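Local coordinates for protein 3-oxosteroid 1-dehydrogenase (Sterolibacterium denitrificans, PDB 7P18) that probably catalyses the FAD-dependent 1,2-dehydrogenation of 3-oxosteroids, giving the corresponding 3-oxo-Delta(1)-steroids, at residues L236-E239 / N243-V246. Numbering follows the deposited sequence.
Sequences LITE and NKRV
Glu239 and Arg245 form the antiparallel hydrogen-bonded pair next to the turn of a beta hairpin, where strand 233-239 turns back into strand 245-253. Glu239 N gives a backbone bond to Arg245 O at 3.0 Å. Arg245 N returns one to Glu239 O at 2.9 Å, the straighter of the two. Both side chains leave the same face of the sheet and run alongside each other. The Glu239 chain is extended beyond CG, whereas Arg245 starts with CG anti to its own N (chi1 172°) and bends at chi3, which brings NH2 to Glu239 OE1 at 2.9 Å. This salt bridge uses one oxygen and one nitrogen, with the carboxylate and guanidinium planes turned 79° apart, so it is no flat, two-pronged pairing. Long charged chains suit this exposed face, and Arg245 also touches Glu519.

Val246 sits across from Thr238 on the other face, in a non-hydrogen-bonded pair whose CA atoms are 4.4 Å apart. Its branched side chain suits a strand and divides the work: CG2 meets Thr238 CG2 at 4.1 Å, while CG1 reaches Leu236 CD2, also at 4.1 Å. Leu236 and Val246 both pack on Ile310 and Leu521, which joins the hairpin to a neighbouring loop and to strand 521-523. Thr238, beta-branched and so suited to an edge strand, makes a CA-H...O contact with Arg245 O (CA to O 3.0 Å), as non-hydrogen-bonded positions allow.

The two faces thus differ: that of Leu236 and Val246 packs by apolar contact, that of Glu239 and Arg245 carries a surface salt bridge, which solvent probably weakens.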
loop_
_atom_site.group_PDB
_atom_site.type_symbol
_atom_site.label_atom_id
_atom_site.label_comp_id
_atom_site.label_asym_id
_atom_site.label_seq_id
_atom_site.Cartn_x
_atom_site.Cartn_y
_atom_site.Cartn_z
ATOM N N LEU A 236 18.526 -6.044 19.429
ATOM C CA LEU A 236 17.690 -6.124 20.649
ATOM C C LEU A 236 18.614 -6.328 21.864
ATOM O O LEU A 236 19.633 -7.032 21.726
ATOM C CB LEU A 236 16.748 -7.321 20.470
ATOM C CG LEU A 236 15.653 -7.151 19.410
ATOM C CD1 LEU A 236 14.993 -8.489 19.071
ATOM C CD2 LEU A 236 14.636 -6.166 19.880
ATOM N N ILE A 237 18.259 -5.737 22.994
ATOM C CA ILE A 237 18.869 -6.058 24.322
ATOM C C ILE A 237 17.944 -7.076 25.013
ATOM O O ILE A 237 16.743 -6.841 25.068
ATOM C CB ILE A 237 19.089 -4.767 25.131
ATOM C CG1 ILE A 237 19.978 -3.797 24.335
ATOM C CG2 ILE A 237 19.651 -5.081 26.512
ATOM C CD1 ILE A 237 20.055 -2.397 24.888
ATOM N N THR A 238 18.484 -8.196 25.486
ATOM C CA THR A 238 17.706 -9.212 26.236
ATOM C C THR A 238 18.327 -9.513 27.613
ATOM O O THR A 238 19.491 -9.212 27.824
ATOM C CB THR A 238 17.575 -10.504 25.435
ATOM O OG1 THR A 238 18.883 -11.045 25.311
ATOM C CG2 THR A 238 16.962 -10.290 24.061
ATOM N N GLU A 239 17.510 -10.082 28.498
ATOM C CA GLU A 239 17.894 -10.650 29.817
ATOM C C GLU A 239 17.229 -12.022 29.963
ATOM O O GLU A 239 16.183 -12.233 29.305
ATOM C CB GLU A 239 17.420 -9.755 30.958
ATOM C CG GLU A 239 18.065 -8.389 30.964
ATOM C CD GLU A 239 17.579 -7.488 32.096
ATOM O OE1 GLU A 239 16.627 -7.886 32.811
ATOM O OE2 GLU A 239 18.141 -6.383 32.254
ATOM N N ASN A 243 14.485 -18.182 29.419
ATOM C CA ASN A 243 13.574 -17.500 28.475
ATOM C C ASN A 243 14.013 -16.046 28.378
ATOM O O ASN A 243 13.946 -15.362 29.390
ATOM C CB ASN A 243 12.119 -17.639 28.907
ATOM C CG ASN A 243 11.567 -19.021 28.613
ATOM O OD1 ASN A 243 10.832 -19.560 29.423
ATOM N ND2 ASN A 243 11.904 -19.600 27.465
ATOM N N LYS A 244 14.471 -15.633 27.198
ATOM C CA LYS A 244 14.922 -14.252 26.923
ATOM C C LYS A 244 13.703 -13.322 26.896
ATOM O O LYS A 244 12.663 -13.642 26.255
ATOM C CB LYS A 244 15.734 -14.238 25.627
ATOM C CG LYS A 244 17.046 -14.996 25.703
ATOM C CD LYS A 244 17.836 -14.618 26.935
ATOM C CE LYS A 244 19.239 -15.181 26.956
ATOM N NZ LYS A 244 19.215 -16.602 27.376
ATOM N N ARG A 245 13.845 -12.202 27.582
ATOM C CA ARG A 245 12.900 -11.071 27.602
ATOM C C ARG A 245 13.642 -9.920 26.936
ATOM O O ARG A 245 14.866 -9.851 27.083
ATOM C CB ARG A 245 12.516 -10.737 29.052
ATOM C CG ARG A 245 11.692 -9.474 29.243
ATOM C CD ARG A 245 11.211 -9.352 30.675
ATOM N NE ARG A 245 12.349 -9.289 31.577
ATOM C CZ ARG A 245 12.759 -8.213 32.251
ATOM N NH1 ARG A 245 12.123 -7.054 32.140
ATOM N NH2 ARG A 245 13.813 -8.310 33.050
ATOM N N VAL A 246 12.920 -9.051 26.245
ATOM C CA VAL A 246 13.528 -7.887 25.554
ATOM C C VAL A 246 13.394 -6.704 26.490
ATOM O O VAL A 246 12.252 -6.422 26.937
ATOM C CB VAL A 246 12.858 -7.623 24.191
ATOM C CG1 VAL A 246 13.162 -6.231 23.691
ATOM C CG2 VAL A 246 13.290 -8.667 23.193
#